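Local coordinates for protein immunoreactive 84kD antigen PG93 (PDB 5M11) that forms part of the bacterial surface machinery of a type-IX secretion system and binds zinc and calcium ions, at residues 59-67 with 79-87; 110-121 with 124-135. All coordinates share one frame; numbering follows the deposited sequence.

In the fold
Both contacts lie in the N-terminal beta-propeller domain, within successive four-stranded antiparallel sheets, 65-98 and 112-144. Contact 1 joins the first strand of its sheet, and the loop that leads into it, to the second strand and the start of the third. Contact 2 joins the first strand of the next sheet to its second strand and the whole of its third. Their centres are about 13 Å apart. Each is partly buried, and contact 2 lies farther from the centre of the chain. Contact 1 is rich in polar side-chain bonds, centred on two aspartates. Contact 2 pairs leucines and a phenylalanine at one end and is charged near a zinc ion at the other. Tyr80 OH of contact 1 hydrogen bonds to Lys110 O of contact 2.

Contact 1: 59-67 with 79-87; sequences GLSDTSVSS and IYYASGNID
Asp87 holds Ser61 with both carboxylate oxygens. Asp87 OD2 accepts from Ser61 N at 2.8 Å and Asp87 OD1 from Ser61 OG at 2.7 Å, each on the syn side. Tyr81 OH also donates to Asp87 OD2, but from above the carboxylate plane. This bond fixes the far end of the Tyr81 ring, where Leu60 CD2 lies at the edge. Asp62 CB sits over the centre of one face, 3.7 Å from the Tyr81 ring centroid, as a CH-pi contact. Ile79 CG2 lies against the opposite face, toward the rim. One face is thus covered from the loop 59-64, the other by Ile79 of the ring's own strand.

This is the entry loop of a propeller blade folding over the turn between its second and third strands. That turn, Tyr81 to Gly84, is a type I beta turn. Asp62 OD2 accepts from Ser83 OG, in the turn, and from Asn85 ND2, just after it, each at 2.9 Å; the two donors come from opposite faces of the carboxylate. Asp62 OD1 accepts from Thr63 N, which steadies the carboxylate. Ser83 OG stands between its own backbone N and carbonyl carbon (chi1 71°), and from there it reaches Asp62. At the strand end, Ser66 N bonds to Tyr80 O at 2.8 Å, and Ser67 N only weakly to the same oxygen, a classic beta bulge. Just before the bulge, Val65 CG1 meets Ile79 CG2 at 3.7 Å.

Contact 2: 110-121 with 124-135; sequences KTLNRLLIVGNR and LAGGFGLSVLDV. With ZN (zinc ion), chain I.
Arg114 and Ala125 form a hydrogen-bonded antiparallel pair, and Asn113 N and Arg114 N both donate to Ala125 O, at 2.9 Å and 3.1 Å, as a classic beta bulge. The chain turns a corner at Asn113, within the bulge; before it, Gly127 N bonds to Thr111 O at 2.8 Å. The Thr111 carbonyl lies beside Gly126, which has no side chain.

The apolar face is built round Leu124. Leu115 runs alongside it and points the same way, with Leu115 CD1 3.8 Å from Leu124 CG. Leu112 comes across instead. Its CG is anti to the backbone N (chi1 -163°), which carries CD1 between Leu124 CB and the edge of the Phe128 ring. Leu112 CD1 meets Phe128 CZ at 3.8 Å, near the ring plane. Lys110 O lies at the ring edge too.

The other end is charged. The Arg121 guanidinium stacks on the Asp134 carboxylate, their planes 28° apart. Arg121 NH2 is 3.4 Å from Asp134 OD1, a salt bridge that is electrostatic only, because the oxygen lies far from the plane of the guanidinium. Asp134 OD2 binds the zinc ion at 2.1 Å, and Glu137 is a further ligand. The positive charge probably offsets part of the carboxylate's charge beside the metal. Arg121 CD also packs on Val132 CG1.

These are the first three strands of a propeller blade. Leu112 and Leu115 pack on Ser67 of strand 65-71 in the preceding blade, while Ala125 and Leu130 touch strand 150-155 of the next.

Contact 1: 59-67 with 79-87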
loop_
_atom_site.group_PDB
_atom_site.type_symbol
_atom_site.label_atom_id
_atom_site.label_comp_id
_atom_site.label_asym_id
_atom_site.label_seq_id
_atom_site.Cartn_x
_atom_site.Cartn_y
_atom_site.Cartn_z
ATOM N N GLY A 59 15.968 6.081 1.394
ATOM C CA GLY A 59 16.547 6.694 2.584
ATOM C C GLY A 59 15.560 7.408 3.483
ATOM O O GLY A 59 15.939 7.881 4.556
ATOM N N LEU A 60 14.287 7.481 3.070
ATOM C CA LEU A 60 13.225 8.129 3.841
ATOM C C LEU A 60 12.865 7.267 5.048
ATOM O O LEU A 60 13.009 6.045 5.003
ATOM C CB LEU A 60 11.995 8.411 2.955
ATOM C CG LEU A 60 11.931 9.762 2.195
ATOM C CD1 LEU A 60 13.062 9.924 1.181
ATOM C CD2 LEU A 60 10.634 9.872 1.443
ATOM N N SER A 61 12.448 7.912 6.139
ATOM C CA SER A 61 12.179 7.279 7.428
ATOM C C SER A 61 10.735 6.792 7.629
ATOM O O SER A 61 10.496 6.072 8.603
ATOM C CB SER A 61 12.528 8.240 8.559
ATOM O OG SER A 61 13.742 8.938 8.339
ATOM N N ASP A 62 9.773 7.192 6.762
ATOM C CA ASP A 62 8.357 6.798 6.899
ATOM C C ASP A 62 7.627 6.729 5.537
ATOM O O ASP A 62 8.243 7.013 4.507
ATOM C CB ASP A 62 7.614 7.733 7.874
ATOM C CG ASP A 62 6.749 6.992 8.876
ATOM O OD1 ASP A 62 6.185 5.903 8.509
ATOM O OD2 ASP A 62 6.620 7.489 10.019
ATOM N N THR A 63 6.316 6.376 5.536
ATOM C CA THR A 63 5.578 6.092 4.304
ATOM C C THR A 63 4.647 7.205 3.707
ATOM O O THR A 63 4.812 7.459 2.505
ATOM C CB THR A 63 4.740 4.813 4.492
ATOM O OG1 THR A 63 5.599 3.785 4.987
ATOM C CG2 THR A 63 4.085 4.324 3.188
ATOM N N SER A 64 3.617 7.737 4.407
ATOM C CA SER A 64 2.696 8.642 3.680
ATOM C C SER A 64 2.990 10.114 3.884
ATOM O O SER A 64 2.812 10.645 4.985
ATOM C CB SER A 64 1.235 8.368 4.027
ATOM O OG SER A 64 0.922 6.991 3.962
ATOM N N VAL A 65 3.401 10.787 2.806
ATOM C CA VAL A 65 3.743 12.207 2.856
ATOM C C VAL A 65 2.430 13.028 2.892
ATOM O O VAL A 65 1.547 12.816 2.065
ATOM C CB VAL A 65 4.692 12.606 1.700
ATOM C CG1 VAL A 65 5.056 14.077 1.771
ATOM C CG2 VAL A 65 5.953 11.749 1.713
ATOM N N SER A 66 2.305 13.913 3.902
ATOM C CA SER A 66 1.161 14.773 4.191
ATOM C C SER A 66 1.386 16.217 3.712
ATOM O O SER A 66 0.423 16.976 3.631
ATOM C CB SER A 66 0.883 14.755 5.695
ATOM O OG SER A 66 -0.184 15.590 6.118
ATOM N N SER A 67 2.635 16.610 3.420
ATOM C CA SER A 67 3.022 17.958 2.958
ATOM C C SER A 67 4.549 18.093 2.841
ATOM O O SER A 67 5.294 17.350 3.485
ATOM C CB SER A 67 2.502 19.030 3.912
ATOM O OG SER A 67 2.891 20.317 3.478
ATOM N N ILE A 79 10.027 17.249 4.815
ATOM C CA ILE A 79 8.990 16.261 4.494
ATOM C C ILE A 79 8.196 15.956 5.753
ATOM O O ILE A 79 8.742 15.371 6.692
ATOM C CB ILE A 79 9.538 14.939 3.877
ATOM C CG1 ILE A 79 10.472 15.181 2.681
ATOM C CG2 ILE A 79 8.384 14.031 3.482
ATOM C CD1 ILE A 79 11.481 14.089 2.462
ATOM N N TYR A 80 6.916 16.339 5.774
ATOM C CA TYR A 80 6.049 16.048 6.910
ATOM C C TYR A 80 5.105 14.897 6.519
ATOM O O TYR A 80 4.418 14.935 5.494
ATOM C CB TYR A 80 5.291 17.299 7.414
ATOM C CG TYR A 80 4.390 17.016 8.592
ATOM C CD1 TYR A 80 4.865 17.110 9.892
ATOM C CD2 TYR A 80 3.069 16.607 8.405
ATOM C CE1 TYR A 80 4.046 16.818 10.987
ATOM C CE2 TYR A 80 2.241 16.304 9.489
ATOM C CZ TYR A 80 2.739 16.396 10.780
ATOM O OH TYR A 80 1.943 16.072 11.848
ATOM N N TYR A 81 5.098 13.877 7.369
ATOM C CA TYR A 81 4.334 12.643 7.200
ATOM C C TYR A 81 2.995 12.662 7.932
ATOM O O TYR A 81 2.864 13.331 8.948
ATOM C CB TYR A 81 5.174 11.463 7.713
ATOM C CG TYR A 81 6.417 11.225 6.888
ATOM C CD1 TYR A 81 6.370 10.454 5.728
ATOM C CD2 TYR A 81 7.635 11.790 7.251
ATOM C CE1 TYR A 81 7.509 10.237 4.958
ATOM C CE2 TYR A 81 8.786 11.576 6.491
ATOM C CZ TYR A 81 8.717 10.796 5.345
ATOM O OH TYR A 81 9.847 10.558 4.607
ATOM N N ALA A 82 2.018 11.881 7.433
ATOM C CA ALA A 82 0.683 11.708 8.021
ATOM C C ALA A 82 0.776 11.202 9.475
ATOM O O ALA A 82 -0.074 11.517 10.297
ATOM C CB ALA A 82 -0.121 10.726 7.184
ATOM N N SER A 83 1.826 10.450 9.786
ATOM C CA SER A 83 2.057 9.893 11.105
ATOM C C SER A 83 2.648 10.918 12.096
ATOM O O SER A 83 3.006 10.539 13.217
ATOM C CB SER A 83 3.004 8.705 10.986
ATOM O OG SER A 83 4.324 9.117 10.663
ATOM N N GLY A 84 2.814 12.165 11.670
ATOM C CA GLY A 84 3.450 13.186 12.490
ATOM C C GLY A 84 4.967 13.224 12.365
ATOM O O GLY A 84 5.617 14.144 12.884
ATOM N N ASN A 85 5.550 12.248 11.666
ATOM C CA ASN A 85 6.995 12.198 11.447
ATOM C C ASN A 85 7.485 13.300 10.498
ATOM O O ASN A 85 6.731 13.780 9.649
ATOM C CB ASN A 85 7.381 10.845 10.873
ATOM C CG ASN A 85 8.680 10.297 11.376
ATOM O OD1 ASN A 85 9.571 11.014 11.848
ATOM N ND2 ASN A 85 8.824 9.003 11.246
ATOM N N ILE A 86 8.759 13.674 10.637
ATOM C CA ILE A 86 9.447 14.684 9.829
ATOM C C ILE A 86 10.788 14.129 9.347
ATOM O O ILE A 86 11.517 13.455 10.100
ATOM C CB ILE A 86 9.656 15.993 10.644
ATOM C CG1 ILE A 86 8.323 16.728 10.942
ATOM C CG2 ILE A 86 10.669 16.925 9.989
ATOM C CD1 ILE A 86 8.289 17.387 12.270
ATOM N N ASP A 87 11.120 14.456 8.098
ATOM C CA ASP A 87 12.392 14.146 7.468
ATOM C C ASP A 87 12.944 15.427 6.870
ATOM O O ASP A 87 12.159 16.283 6.445
ATOM C CB ASP A 87 12.229 13.065 6.380
ATOM C CG ASP A 87 12.432 11.625 6.821
ATOM O OD1 ASP A 87 12.834 11.406 7.993
ATOM O OD2 ASP A 87 12.247 10.719 5.981
#

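Contact 2: 110-121 with 124-135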
loop_
_atom_site.group_PDB
_atom_site.type_symbol
_atom_site.label_atom_id
_atom_site.label_comp_id
_atom_site.label_asym_id
_atom_site.label_seq_id
_atom_site.Cartn_x
_atom_site.Cartn_y
_atom_site.Cartn_z
ATOM N N LYS A 110 -2.496 14.716 14.203
ATOM C CA LYS A 110 -1.280 15.023 13.445
ATOM C C LYS A 110 -1.579 15.889 12.229
ATOM O O LYS A 110 -0.651 16.343 11.548
ATOM C CB LYS A 110 -0.564 13.726 12.998
ATOM C CG LYS A 110 -0.391 12.651 14.076
ATOM C CD LYS A 110 0.698 12.959 15.080
ATOM C CE LYS A 110 0.707 11.904 16.148
ATOM N NZ LYS A 110 1.771 12.149 17.154
ATOM N N THR A 111 -2.863 16.157 11.971
ATOM C CA THR A 111 -3.273 16.963 10.821
ATOM C C THR A 111 -2.423 18.209 10.716
ATOM O O THR A 111 -2.217 18.883 11.717
ATOM C CB THR A 111 -4.751 17.314 10.960
ATOM O OG1 THR A 111 -5.493 16.097 10.953
ATOM C CG2 THR A 111 -5.256 18.283 9.878
ATOM N N LEU A 112 -1.904 18.492 9.522
ATOM C CA LEU A 112 -1.137 19.723 9.276
ATOM C C LEU A 112 -1.979 20.670 8.442
ATOM O O LEU A 112 -2.639 20.254 7.494
ATOM C CB LEU A 112 0.208 19.433 8.595
ATOM C CG LEU A 112 1.242 20.537 8.644
ATOM C CD1 LEU A 112 2.108 20.423 9.860
ATOM C CD2 LEU A 112 2.119 20.482 7.414
ATOM N N ASN A 113 -1.967 21.935 8.805
ATOM C CA ASN A 113 -2.724 22.982 8.130
ATOM C C ASN A 113 -1.765 23.914 7.395
ATOM O O ASN A 113 -2.092 24.380 6.306
ATOM C CB ASN A 113 -3.597 23.757 9.146
ATOM C CG ASN A 113 -4.458 22.886 10.056
ATOM O OD1 ASN A 113 -5.217 21.996 9.619
ATOM N ND2 ASN A 113 -4.362 23.131 11.353
ATOM N N ARG A 114 -0.572 24.180 7.974
ATOM C CA ARG A 114 0.421 25.060 7.348
ATOM C C ARG A 114 1.855 24.620 7.670
ATOM O O ARG A 114 2.173 24.290 8.817
ATOM C CB ARG A 114 0.198 26.536 7.765
ATOM C CG ARG A 114 1.024 27.570 6.993
ATOM C CD ARG A 114 0.599 27.744 5.543
ATOM N NE ARG A 114 -0.712 28.388 5.394
ATOM C CZ ARG A 114 -1.486 28.274 4.313
ATOM N NH1 ARG A 114 -1.096 27.536 3.284
ATOM N NH2 ARG A 114 -2.651 28.903 4.254
ATOM N N LEU A 115 2.704 24.608 6.635
ATOM C CA LEU A 115 4.133 24.318 6.722
ATOM C C LEU A 115 4.814 25.518 6.137
ATOM O O LEU A 115 4.955 25.625 4.925
ATOM C CB LEU A 115 4.486 23.009 5.992
ATOM C CG LEU A 115 5.940 22.504 5.890
ATOM C CD1 LEU A 115 6.746 22.770 7.144
ATOM C CD2 LEU A 115 5.958 21.019 5.565
ATOM N N LEU A 116 5.129 26.474 6.996
ATOM C CA LEU A 116 5.729 27.737 6.632
ATOM C C LEU A 116 7.240 27.727 6.871
ATOM O O LEU A 116 7.672 27.615 8.011
ATOM C CB LEU A 116 5.048 28.840 7.469
ATOM C CG LEU A 116 5.499 30.261 7.191
ATOM C CD1 LEU A 116 4.929 30.772 5.877
ATOM C CD2 LEU A 116 5.105 31.162 8.323
ATOM N N ILE A 117 8.047 27.876 5.813
ATOM C CA ILE A 117 9.518 27.950 5.970
ATOM C C ILE A 117 9.986 29.416 5.831
ATOM O O ILE A 117 9.853 30.016 4.755
ATOM C CB ILE A 117 10.288 27.020 4.997
ATOM C CG1 ILE A 117 9.979 25.539 5.302
ATOM C CG2 ILE A 117 11.787 27.344 5.032
ATOM C CD1 ILE A 117 10.777 24.534 4.577
ATOM N N VAL A 118 10.487 29.992 6.933
ATOM C CA VAL A 118 11.023 31.360 6.981
ATOM C C VAL A 118 12.490 31.244 7.341
ATOM O O VAL A 118 12.805 30.846 8.459
ATOM C CB VAL A 118 10.259 32.277 7.972
ATOM C CG1 VAL A 118 10.771 33.701 7.896
ATOM C CG2 VAL A 118 8.757 32.226 7.745
ATOM N N GLY A 119 13.363 31.513 6.385
ATOM C CA GLY A 119 14.808 31.410 6.583
ATOM C C GLY A 119 15.277 30.005 6.908
ATOM O O GLY A 119 15.204 29.103 6.065
ATOM N N ASN A 120 15.745 29.802 8.142
ATOM C CA ASN A 120 16.246 28.488 8.550
ATOM C C ASN A 120 15.339 27.881 9.656
ATOM O O ASN A 120 15.745 26.962 10.379
ATOM C CB ASN A 120 17.744 28.553 8.946
ATOM C CG ASN A 120 18.067 29.469 10.093
ATOM O OD1 ASN A 120 17.188 29.921 10.843
ATOM N ND2 ASN A 120 19.349 29.762 10.262
ATOM N N ARG A 121 14.087 28.358 9.723
ATOM C CA ARG A 121 13.090 27.809 10.636
ATOM C C ARG A 121 11.897 27.369 9.840
ATOM O O ARG A 121 11.571 28.003 8.843
ATOM C CB ARG A 121 12.637 28.825 11.732
ATOM C CG ARG A 121 13.615 29.090 12.877
ATOM C CD ARG A 121 13.978 27.883 13.731
ATOM N NE ARG A 121 14.883 28.230 14.836
ATOM C CZ ARG A 121 16.214 28.131 14.804
ATOM N NH1 ARG A 121 16.935 28.465 15.865
ATOM N NH2 ARG A 121 16.832 27.702 13.705
ATOM N N LEU A 124 5.244 24.694 11.841
ATOM C CA LEU A 124 4.243 23.706 11.497
ATOM C C LEU A 124 3.026 23.952 12.359
ATOM O O LEU A 124 3.106 23.848 13.580
ATOM C CB LEU A 124 4.821 22.284 11.666
ATOM C CG LEU A 124 6.091 21.981 10.819
ATOM C CD1 LEU A 124 7.350 22.100 11.636
ATOM C CD2 LEU A 124 6.059 20.615 10.272
ATOM N N ALA A 125 1.923 24.365 11.733
ATOM C CA ALA A 125 0.659 24.588 12.421
ATOM C C ALA A 125 -0.248 23.449 12.076
ATOM O O ALA A 125 -0.509 23.235 10.893
ATOM C CB ALA A 125 0.040 25.915 11.989
ATOM N N GLY A 126 -0.689 22.704 13.087
ATOM C CA GLY A 126 -1.586 21.568 12.911
ATOM C C GLY A 126 -2.500 21.294 14.097
ATOM O O GLY A 126 -2.749 22.181 14.918
ATOM N N GLY A 127 -3.002 20.061 14.185
ATOM C CA GLY A 127 -3.901 19.646 15.257
ATOM C C GLY A 127 -3.192 19.372 16.570
ATOM O O GLY A 127 -3.847 19.041 17.569
ATOM N N PHE A 128 -1.842 19.491 16.561
ATOM C CA PHE A 128 -0.911 19.266 17.676
ATOM C C PHE A 128 -0.452 20.589 18.275
ATOM O O PHE A 128 0.209 20.579 19.327
ATOM C CB PHE A 128 0.337 18.456 17.200
ATOM C CG PHE A 128 0.985 18.996 15.946
ATOM C CD1 PHE A 128 1.914 20.032 16.014
ATOM C CD2 PHE A 128 0.591 18.543 14.690
ATOM C CE1 PHE A 128 2.424 20.615 14.845
ATOM C CE2 PHE A 128 1.118 19.111 13.526
ATOM C CZ PHE A 128 2.029 20.144 13.609
ATOM N N GLY A 129 -0.729 21.689 17.557
ATOM C CA GLY A 129 -0.332 23.035 17.945
ATOM C C GLY A 129 0.524 23.718 16.894
ATOM O O GLY A 129 0.293 23.546 15.691
ATOM N N LEU A 130 1.506 24.526 17.347
ATOM C CA LEU A 130 2.431 25.233 16.474
ATOM C C LEU A 130 3.848 24.828 16.823
ATOM O O LEU A 130 4.321 25.210 17.879
ATOM C CB LEU A 130 2.246 26.760 16.542
ATOM C CG LEU A 130 3.177 27.605 15.651
ATOM C CD1 LEU A 130 3.039 27.223 14.178
ATOM C CD2 LEU A 130 2.916 29.084 15.828
ATOM N N SER A 131 4.520 24.049 15.946
ATOM C CA SER A 131 5.870 23.549 16.183
ATOM C C SER A 131 6.947 24.319 15.404
ATOM O O SER A 131 6.804 24.567 14.193
ATOM C CB SER A 131 5.944 22.071 15.834
ATOM O OG SER A 131 5.373 21.337 16.900
ATOM N N VAL A 132 8.025 24.701 16.105
ATOM C CA VAL A 132 9.152 25.396 15.488
ATOM C C VAL A 132 10.206 24.344 15.205
ATOM O O VAL A 132 10.728 23.695 16.131
ATOM C CB VAL A 132 9.721 26.581 16.304
ATOM C CG1 VAL A 132 10.737 27.358 15.488
ATOM C CG2 VAL A 132 8.616 27.500 16.741
ATOM N N LEU A 133 10.504 24.177 13.925
ATOM C CA LEU A 133 11.484 23.220 13.507
ATOM C C LEU A 133 12.752 23.936 13.110
ATOM O O LEU A 133 12.710 24.936 12.377
ATOM C CB LEU A 133 10.917 22.373 12.368
ATOM C CG LEU A 133 11.837 21.493 11.550
ATOM C CD1 LEU A 133 12.490 20.425 12.389
ATOM C CD2 LEU A 133 11.054 20.869 10.423
ATOM N N ASP A 134 13.883 23.441 13.657
ATOM C CA ASP A 134 15.208 23.918 13.333
ATOM C C ASP A 134 15.715 22.958 12.240
ATOM O O ASP A 134 16.179 21.849 12.514
ATOM C CB ASP A 134 16.103 23.999 14.580
ATOM C CG ASP A 134 17.524 24.480 14.346
ATOM O OD1 ASP A 134 17.942 24.571 13.169
ATOM O OD2 ASP A 134 18.226 24.747 15.339
ATOM N N VAL A 135 15.532 23.385 10.991
ATOM C CA VAL A 135 15.866 22.645 9.794
ATOM C C VAL A 135 17.367 22.290 9.762
ATOM O O VAL A 135 17.671 21.122 9.572
ATOM C CB VAL A 135 15.408 23.425 8.535
ATOM C CG1 VAL A 135 15.698 22.625 7.262
ATOM C CG2 VAL A 135 13.918 23.801 8.622
HETATM ZN ZN ZN I . 20.096 25.680 14.987
#